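Local coordinates for sister chromatid cohesion protein (Chaetomium thermophilum, PDB 5T8V), which probably loads cohesin onto chromatin, this chain being the C-terminal HEAT-repeat part of the protein, at residues A[1180-1185]-A[1230-1235]; A[1224-1229]-A[1283-1288]. All coordinates share one frame; numbering follows the deposited sequence.

Contact 1 (A[1180-1185]-A[1230-1235]); sequences LAFLEH and LHLFME
In this HEAT-repeat protein the segments 1180-1185 and 1230-1235, on helices 1175-1191 and 1231-1240, come nearest by their CA atoms at Phe1182 and Leu1232, 7.4 Å apart. The axes of the helical segments pass 10.9 Å from each other and run in nearly the same direction, at a signed crossing angle of -28°, a separation that leaves the contact to side chains. Phe1182 enters with CG anti to the backbone N (chi1 172°), which carries the ring across to the other helix. There its CD1 lies 4.0 Å from Leu1232 CB, the backbone end of that side chain. The ring's far corner reaches the second helix one turn on, with CZ 3.7 Å from Glu1235 OE1; the extended Glu1235 chain brings its carboxylate there, steeply inclined to the ring. Cutting the Phe1182 ring back to an alanine is likely to open a gap beside Leu1232 and leave the Glu1235 side chain less confined. His1185 also rests on Ile1167 of helix 1163-1169, while Phe1233 packs on Ala1203 and Ile1207 of helix 1200-1213. These two side chains form a second bridge, the edge of His1185 turned toward the face of Phe1233 in an offset pair with centroids 5.6 Å apart and planes at 83°. Although the CB of Phe1233 points away from helix 1175-1191, its ring swings back, and His1185 NE2 comes 3.9 Å from Phe1233 CD1.

Contact 2 (A[1224-1229]-A[1283-1288]); sequences NPFTPK and LAFFEY
Lys1229 NZ is gripped by three acceptors, in a salt bridge to Asp1217 OD2 and hydrogen bonds to Gln1211 OE1 and Arg1219 O, which ties down the chain directly after Pro1228. In this helical-repeat C-terminal region the loop between helices 1200-1213 and 1231-1240 packs on the loop that leads on from helix 1271-1284, where Pro1228 presents its ring to Phe1285 and Phe1286. Its CG sits 3.6 Å from Phe1286 CD1, and its CD meets Phe1285 CB at 4.4 Å. Farther back, Phe1226 and Phe1285 make an offset stack: the centroids are 4.6 Å apart, the planes differ by 20°, and Phe1285 CZ stands 3.8 Å above the plane of Phe1226, toward its rim. The methyl of Ala1284 covers the opposite face of Phe1285, sandwiching that ring. Phe1226 also meets Trp1425 edge-to-face. At the edge of the Phe1286 ring, in its plane, Tyr1288 OH donates a 2.6 Å hydrogen bond to a lone pair of Leu1283 O. The polar bonds described here tie the loop to the residues before it and the turn to itself, whereas aromatic and proline rings make the join, implying that it depends on shape and apolar burial more than on directional bonding.

Overall arrangement
Contacts 1 and 2 have centres 15 Å apart and meet directly. Their segments alternate along the chain, and 1224-1229 runs straight into 1230-1235, so one continuous stretch faces helix 1175-1191 with its helical half and the 1283-1288 turn with its loop half. Phe1286 links the two: its CE1 lies 4.1 Å from Leu1230 CB, and its CD1 packs against Met1234 SD. Leu1230 N to Asn1282 OD1 ties the shared strip to helix 1271-1284, and His1231 ND1 to Pro1228 O spans the change from loop to helix. The contact centres lie about 35 and 30 Å from the chain's centre, on the same side, and together join helices 1175-1191, 1231-1240 and 1271-1284, which are not neighbours in sequence.

Contact 1 (A[1180-1185]-A[1230-1235])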
ATOM      1  N   LEU A1180     -19.562 -12.063  27.170  1.00 58.58           N
ATOM      2  CA  LEU A1180     -20.518 -13.113  27.507  1.00 57.53           C
ATOM      3  C   LEU A1180     -21.920 -12.540  27.689  1.00 58.01           C
ATOM      4  O   LEU A1180     -22.893 -13.037  27.103  1.00 58.49           O
ATOM      5  CB  LEU A1180     -20.055 -13.838  28.772  1.00 55.42           C
ATOM      6  CG  LEU A1180     -20.861 -15.057  29.227  1.00 53.79           C
ATOM      7  CD1 LEU A1180     -20.858 -16.148  28.169  1.00 53.84           C
ATOM      8  CD2 LEU A1180     -20.300 -15.584  30.540  1.00 52.35           C
ATOM      9  N   ALA A1181     -22.043 -11.486  28.499  1.00 51.56           N
ATOM     10  CA  ALA A1181     -23.349 -10.872  28.717  1.00 51.93           C
ATOM     11  C   ALA A1181     -23.950 -10.380  27.407  1.00 51.47           C
ATOM     12  O   ALA A1181     -25.169 -10.443  27.212  1.00 52.05           O
ATOM     13  CB  ALA A1181     -23.229  -9.723  29.718  1.00 52.61           C
ATOM     14  N   PHE A1182     -23.111  -9.884  26.497  1.00 49.40           N
ATOM     15  CA  PHE A1182     -23.608  -9.439  25.199  1.00 49.51           C
ATOM     16  C   PHE A1182     -24.109 -10.615  24.371  1.00 49.30           C
ATOM     17  O   PHE A1182     -25.091 -10.487  23.631  1.00 50.10           O
ATOM     18  CB  PHE A1182     -22.511  -8.680  24.450  1.00 49.55           C
ATOM     19  CG  PHE A1182     -22.865  -8.351  23.029  1.00 50.40           C
ATOM     20  CD1 PHE A1182     -23.769  -7.341  22.741  1.00 51.32           C
ATOM     21  CD2 PHE A1182     -22.292  -9.047  21.978  1.00 50.71           C
ATOM     22  CE1 PHE A1182     -24.095  -7.035  21.433  1.00 52.40           C
ATOM     23  CE2 PHE A1182     -22.614  -8.745  20.668  1.00 51.78           C
ATOM     24  CZ  PHE A1182     -23.517  -7.739  20.396  1.00 52.67           C
ATOM     25  N   LEU A1183     -23.445 -11.768  24.477  1.00 51.05           N
ATOM     26  CA  LEU A1183     -23.933 -12.963  23.795  1.00 50.68           C
ATOM     27  C   LEU A1183     -25.286 -13.391  24.346  1.00 50.75           C
ATOM     28  O   LEU A1183     -26.183 -13.774  23.584  1.00 51.82           O
ATOM     29  CB  LEU A1183     -22.919 -14.099  23.932  1.00 49.39           C
ATOM     30  CG  LEU A1183     -21.640 -13.984  23.104  1.00 49.12           C
ATOM     31  CD1 LEU A1183     -20.633 -15.037  23.546  1.00 48.87           C
ATOM     32  CD2 LEU A1183     -21.945 -14.127  21.621  1.00 50.11           C
ATOM     33  N   GLU A1184     -25.455 -13.332  25.668  1.00 53.89           N
ATOM     34  CA  GLU A1184     -26.720 -13.753  26.260  1.00 54.63           C
ATOM     35  C   GLU A1184     -27.838 -12.770  25.940  1.00 56.58           C
ATOM     36  O   GLU A1184     -28.987 -13.175  25.735  1.00 57.90           O
ATOM     37  CB  GLU A1184     -26.563 -13.918  27.770  1.00 53.88           C
ATOM     38  CG  GLU A1184     -25.537 -14.967  28.161  1.00 54.31           C
ATOM     39  CD  GLU A1184     -25.803 -16.310  27.509  1.00 55.96           C
ATOM     40  OE1 GLU A1184     -26.986 -16.625  27.249  1.00 56.81           O
ATOM     41  OE2 GLU A1184     -24.828 -17.045  27.248  1.00 55.92           O
ATOM     42  N   HIS A1185     -27.527 -11.473  25.894  1.00 42.59           N
ATOM     43  CA  HIS A1185     -28.535 -10.492  25.510  1.00 43.90           C
ATOM     44  C   HIS A1185     -28.909 -10.643  24.040  1.00 45.12           C
ATOM     45  O   HIS A1185     -30.087 -10.531  23.678  1.00 46.31           O
ATOM     46  CB  HIS A1185     -28.024  -9.081  25.803  1.00 44.07           C
ATOM     47  CG  HIS A1185     -28.831  -7.996  25.163  1.00 45.62           C
ATOM     48  ND1 HIS A1185     -30.186  -8.109  24.931  1.00 46.67           N
ATOM     49  CD2 HIS A1185     -28.475  -6.769  24.713  1.00 46.49           C
ATOM     50  CE1 HIS A1185     -30.627  -7.004  24.359  1.00 48.06           C
ATOM     51  NE2 HIS A1185     -29.609  -6.174  24.215  1.00 47.98           N
ATOM     52  N   LEU A1230     -24.810   2.628  25.336  1.00 47.61           N
ATOM     53  CA  LEU A1230     -25.840   1.737  24.824  1.00 46.77           C
ATOM     54  C   LEU A1230     -25.550   1.250  23.410  1.00 46.66           C
ATOM     55  O   LEU A1230     -26.447   0.693  22.767  1.00 46.06           O
ATOM     56  CB  LEU A1230     -27.199   2.441  24.851  1.00 46.90           C
ATOM     57  CG  LEU A1230     -27.620   3.080  26.178  1.00 46.60           C
ATOM     58  CD1 LEU A1230     -28.951   3.803  26.026  1.00 46.45           C
ATOM     59  CD2 LEU A1230     -27.705   2.038  27.279  1.00 46.42           C
ATOM     60  N   HIS A1231     -24.325   1.440  22.909  1.00 60.30           N
ATOM     61  CA  HIS A1231     -24.040   1.058  21.530  1.00 62.45           C
ATOM     62  C   HIS A1231     -24.194  -0.443  21.326  1.00 64.63           C
ATOM     63  O   HIS A1231     -24.558  -0.883  20.230  1.00 66.81           O
ATOM     64  CB  HIS A1231     -22.639   1.528  21.125  1.00 62.75           C
ATOM     65  CG  HIS A1231     -21.560   0.517  21.356  1.00 63.76           C
ATOM     66  ND1 HIS A1231     -20.862   0.430  22.542  1.00 63.46           N
ATOM     67  CD2 HIS A1231     -21.039  -0.432  20.543  1.00 65.89           C
ATOM     68  CE1 HIS A1231     -19.965  -0.536  22.452  1.00 64.86           C
ATOM     69  NE2 HIS A1231     -20.053  -1.077  21.250  1.00 66.60           N
ATOM     70  N   LEU A1232     -23.934  -1.246  22.362  1.00 61.90           N
ATOM     71  CA  LEU A1232     -24.271  -2.664  22.288  1.00 62.35           C
ATOM     72  C   LEU A1232     -25.777  -2.846  22.183  1.00 62.74           C
ATOM     73  O   LEU A1232     -26.271  -3.540  21.287  1.00 63.73           O
ATOM     74  CB  LEU A1232     -23.732  -3.411  23.513  1.00 60.91           C
ATOM     75  CG  LEU A1232     -22.219  -3.521  23.734  1.00 60.70           C
ATOM     76  CD1 LEU A1232     -21.467  -3.690  22.418  1.00 62.46           C
ATOM     77  CD2 LEU A1232     -21.693  -2.330  24.532  1.00 59.53           C
ATOM     78  N   PHE A1233     -26.524  -2.211  23.090  1.00 60.23           N
ATOM     79  CA  PHE A1233     -27.979  -2.299  23.075  1.00 61.92           C
ATOM     80  C   PHE A1233     -28.521  -2.078  21.668  1.00 65.35           C
ATOM     81  O   PHE A1233     -29.117  -2.977  21.064  1.00 66.76           O
ATOM     82  CB  PHE A1233     -28.561  -1.273  24.055  1.00 61.08           C
ATOM     83  CG  PHE A1233     -29.965  -1.574  24.510  1.00 61.48           C
ATOM     84  CD1 PHE A1233     -30.789  -2.431  23.795  1.00 62.61           C
ATOM     85  CD2 PHE A1233     -30.461  -0.990  25.662  1.00 61.04           C
ATOM     86  CE1 PHE A1233     -32.074  -2.698  24.224  1.00 62.84           C
ATOM     87  CE2 PHE A1233     -31.747  -1.253  26.096  1.00 61.25           C
ATOM     88  CZ  PHE A1233     -32.553  -2.108  25.375  1.00 61.85           C
ATOM     89  N   MET A1234     -28.302  -0.881  21.121  1.00 85.93           N
ATOM     90  CA  MET A1234     -28.817  -0.581  19.791  1.00 88.78           C
ATOM     91  C   MET A1234     -28.268  -1.539  18.746  1.00 90.58           C
ATOM     92  O   MET A1234     -28.970  -1.873  17.785  1.00 92.84           O
ATOM     93  CB  MET A1234     -28.489   0.862  19.416  1.00 90.81           C
ATOM     94  CG  MET A1234     -29.335   1.883  20.161  1.00 91.37           C
ATOM     95  SD  MET A1234     -29.474   3.457  19.299  1.00 94.67           S
ATOM     96  CE  MET A1234     -30.407   2.980  17.851  1.00 96.31           C
ATOM     97  N   GLU A1235     -27.025  -2.003  18.912  1.00 77.34           N
ATOM     98  CA  GLU A1235     -26.492  -2.976  17.968  1.00 81.04           C
ATOM     99  C   GLU A1235     -27.363  -4.223  17.936  1.00 85.81           C
ATOM    100  O   GLU A1235     -27.673  -4.749  16.861  1.00 88.03           O
ATOM    101  CB  GLU A1235     -25.048  -3.332  18.323  1.00 78.20           C
ATOM    102  CG  GLU A1235     -24.346  -4.151  17.252  1.00 80.02           C
ATOM    103  CD  GLU A1235     -22.840  -4.188  17.430  1.00 80.97           C
ATOM    104  OE1 GLU A1235     -22.350  -5.037  18.203  1.00 80.00           O
ATOM    105  OE2 GLU A1235     -22.147  -3.360  16.800  1.00 82.01           O
TER

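Contact 2 (A[1224-1229]-A[1283-1288])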
ATOM      1  N   ASN A1224     -12.987   8.795  23.439  1.00 77.00           N
ATOM      2  CA  ASN A1224     -12.206   8.115  22.406  1.00 84.17           C
ATOM      3  C   ASN A1224     -12.571   6.627  22.335  1.00 76.53           C
ATOM      4  O   ASN A1224     -12.415   5.908  23.322  1.00 72.23           O
ATOM      5  CB  ASN A1224     -10.700   8.268  22.647  1.00136.36           C
ATOM      6  CG  ASN A1224     -10.214   9.679  22.401  1.00138.41           C
ATOM      7  OD1 ASN A1224     -10.826  10.438  21.653  1.00138.47           O
ATOM      8  ND2 ASN A1224      -9.103  10.038  23.027  1.00140.32           N
ATOM      9  N   PRO A1225     -13.069   6.156  21.176  1.00126.18           N
ATOM     10  CA  PRO A1225     -13.392   6.890  19.944  1.00126.56           C
ATOM     11  C   PRO A1225     -14.796   7.497  19.961  1.00122.87           C
ATOM     12  O   PRO A1225     -15.463   7.533  18.927  1.00120.99           O
ATOM     13  CB  PRO A1225     -13.274   5.813  18.866  1.00130.82           C
ATOM     14  CG  PRO A1225     -13.673   4.564  19.553  1.00131.89           C
ATOM     15  CD  PRO A1225     -13.227   4.700  20.990  1.00130.53           C
ATOM     16  N   PHE A1226     -15.232   7.980  21.126  1.00 78.79           N
ATOM     17  CA  PHE A1226     -16.574   8.534  21.278  1.00 73.63           C
ATOM     18  C   PHE A1226     -17.627   7.506  20.880  1.00 66.99           C
ATOM     19  O   PHE A1226     -18.176   7.563  19.774  1.00 66.46           O
ATOM     20  CB  PHE A1226     -16.740   9.812  20.435  1.00 78.62           C
ATOM     21  CG  PHE A1226     -16.626  11.099  21.218  1.00 81.04           C
ATOM     22  CD1 PHE A1226     -17.162  11.218  22.490  1.00 80.26           C
ATOM     23  CD2 PHE A1226     -15.994  12.202  20.662  1.00 83.62           C
ATOM     24  CE1 PHE A1226     -17.057  12.403  23.197  1.00 80.05           C
ATOM     25  CE2 PHE A1226     -15.888  13.390  21.365  1.00 83.25           C
ATOM     26  CZ  PHE A1226     -16.421  13.489  22.633  1.00 81.34           C
ATOM     27  N   THR A1227     -17.920   6.568  21.781  1.00 91.74           N
ATOM     28  CA  THR A1227     -18.949   5.566  21.553  1.00 89.95           C
ATOM     29  C   THR A1227     -19.943   5.584  22.707  1.00 84.52           C
ATOM     30  O   THR A1227     -19.537   5.673  23.872  1.00 83.71           O
ATOM     31  CB  THR A1227     -18.343   4.162  21.417  1.00 90.41           C
ATOM     32  OG1 THR A1227     -17.605   3.836  22.601  1.00 89.71           O
ATOM     33  CG2 THR A1227     -17.422   4.090  20.208  1.00 93.15           C
ATOM     34  N   PRO A1228     -21.243   5.495  22.424  1.00 65.09           N
ATOM     35  CA  PRO A1228     -22.230   5.547  23.507  1.00 63.25           C
ATOM     36  C   PRO A1228     -22.246   4.261  24.317  1.00 60.36           C
ATOM     37  O   PRO A1228     -21.889   3.184  23.831  1.00 61.08           O
ATOM     38  CB  PRO A1228     -23.554   5.755  22.765  1.00 63.57           C
ATOM     39  CG  PRO A1228     -23.337   5.093  21.455  1.00 65.40           C
ATOM     40  CD  PRO A1228     -21.885   5.315  21.110  1.00 67.18           C
ATOM     41  N   LYS A1229     -22.670   4.386  25.577  1.00 64.00           N
ATOM     42  CA  LYS A1229     -22.725   3.222  26.454  1.00 60.67           C
ATOM     43  C   LYS A1229     -23.705   2.181  25.928  1.00 59.47           C
ATOM     44  O   LYS A1229     -23.467   0.975  26.053  1.00 59.89           O
ATOM     45  CB  LYS A1229     -23.111   3.653  27.870  1.00 58.52           C
ATOM     46  CG  LYS A1229     -22.143   4.636  28.511  1.00 57.17           C
ATOM     47  CD  LYS A1229     -20.753   4.035  28.678  1.00 56.19           C
ATOM     48  CE  LYS A1229     -19.811   4.991  29.390  1.00 55.62           C
ATOM     49  NZ  LYS A1229     -20.260   5.293  30.777  1.00 54.87           N
ATOM     50  N   LEU A1283     -27.459   9.908  22.817  1.00 44.49           N
ATOM     51  CA  LEU A1283     -28.107  10.340  21.583  1.00 45.28           C
ATOM     52  C   LEU A1283     -27.125  11.059  20.669  1.00 46.82           C
ATOM     53  O   LEU A1283     -27.209  10.943  19.442  1.00 47.79           O
ATOM     54  CB  LEU A1283     -29.296  11.247  21.898  1.00 45.17           C
ATOM     55  CG  LEU A1283     -30.436  10.615  22.699  1.00 44.05           C
ATOM     56  CD1 LEU A1283     -31.449  11.675  23.104  1.00 44.31           C
ATOM     57  CD2 LEU A1283     -31.107   9.500  21.914  1.00 43.88           C
ATOM     58  N   ALA A1284     -26.186  11.810  21.252  1.00 71.90           N
ATOM     59  CA  ALA A1284     -25.215  12.541  20.442  1.00 75.73           C
ATOM     60  C   ALA A1284     -24.540  11.631  19.420  1.00 78.21           C
ATOM     61  O   ALA A1284     -24.406  11.988  18.244  1.00 80.23           O
ATOM     62  CB  ALA A1284     -24.170  13.196  21.346  1.00 75.25           C
ATOM     63  N   PHE A1285     -24.114  10.446  19.852  1.00 64.28           N
ATOM     64  CA  PHE A1285     -23.398   9.505  18.998  1.00 65.17           C
ATOM     65  C   PHE A1285     -24.068   8.145  19.107  1.00 65.21           C
ATOM     66  O   PHE A1285     -24.297   7.658  20.216  1.00 64.39           O
ATOM     67  CB  PHE A1285     -21.927   9.409  19.409  1.00 64.56           C
ATOM     68  CG  PHE A1285     -21.420  10.628  20.132  1.00 63.09           C
ATOM     69  CD1 PHE A1285     -20.884  11.697  19.430  1.00 63.66           C
ATOM     70  CD2 PHE A1285     -21.486  10.707  21.513  1.00 60.67           C
ATOM     71  CE1 PHE A1285     -20.421  12.819  20.096  1.00 62.18           C
ATOM     72  CE2 PHE A1285     -21.025  11.826  22.184  1.00 59.34           C
ATOM     73  CZ  PHE A1285     -20.492  12.883  21.474  1.00 59.94           C
ATOM     74  N   PHE A1286     -24.382   7.534  17.965  1.00 65.30           N
ATOM     75  CA  PHE A1286     -25.092   6.260  17.985  1.00 66.16           C
ATOM     76  C   PHE A1286     -24.884   5.425  16.727  1.00 71.30           C
ATOM     77  O   PHE A1286     -25.237   4.241  16.704  1.00 72.50           O
ATOM     78  CB  PHE A1286     -26.597   6.502  18.173  1.00 63.98           C
ATOM     79  CG  PHE A1286     -27.135   6.098  19.526  1.00 60.94           C
ATOM     80  CD1 PHE A1286     -26.654   4.980  20.190  1.00 60.06           C
ATOM     81  CD2 PHE A1286     -28.140   6.841  20.125  1.00 59.48           C
ATOM     82  CE1 PHE A1286     -27.158   4.620  21.428  1.00 58.24           C
ATOM     83  CE2 PHE A1286     -28.647   6.484  21.359  1.00 57.79           C
ATOM     84  CZ  PHE A1286     -28.156   5.371  22.011  1.00 57.07           C
ATOM     85  N   GLU A1287     -24.322   6.015  15.673  1.00 92.69           N
ATOM     86  CA  GLU A1287     -24.199   5.342  14.382  1.00 96.24           C
ATOM     87  C   GLU A1287     -25.575   4.903  13.875  1.00 95.30           C
ATOM     88  O   GLU A1287     -25.853   3.717  13.678  1.00 96.19           O
ATOM     89  CB  GLU A1287     -23.237   4.149  14.470  1.00 98.63           C
ATOM     90  CG  GLU A1287     -21.763   4.510  14.375  1.00101.63           C
ATOM     91  CD  GLU A1287     -21.374   5.027  13.002  1.00106.00           C
ATOM     92  OE1 GLU A1287     -21.749   6.170  12.661  1.00105.93           O
ATOM     93  OE2 GLU A1287     -20.700   4.285  12.257  1.00108.61           O
ATOM     94  N   TYR A1288     -26.440   5.893  13.672  1.00 62.74           N
ATOM     95  CA  TYR A1288     -27.771   5.628  13.144  1.00 62.86           C
ATOM     96  C   TYR A1288     -27.668   5.059  11.733  1.00 65.11           C
ATOM     97  O   TYR A1288     -26.767   5.404  10.964  1.00 65.69           O
ATOM     98  CB  TYR A1288     -28.605   6.911  13.143  1.00 62.87           C
ATOM     99  CG  TYR A1288     -28.705   7.573  14.500  1.00 59.83           C
ATOM    100  CD1 TYR A1288     -29.715   7.232  15.389  1.00 57.88           C
ATOM    101  CD2 TYR A1288     -27.787   8.540  14.892  1.00 59.32           C
ATOM    102  CE1 TYR A1288     -29.808   7.834  16.630  1.00 56.42           C
ATOM    103  CE2 TYR A1288     -27.871   9.148  16.130  1.00 57.55           C
ATOM    104  CZ  TYR A1288     -28.885   8.793  16.995  1.00 57.55           C
ATOM    105  OH  TYR A1288     -28.972   9.395  18.230  1.00 58.80           O
TER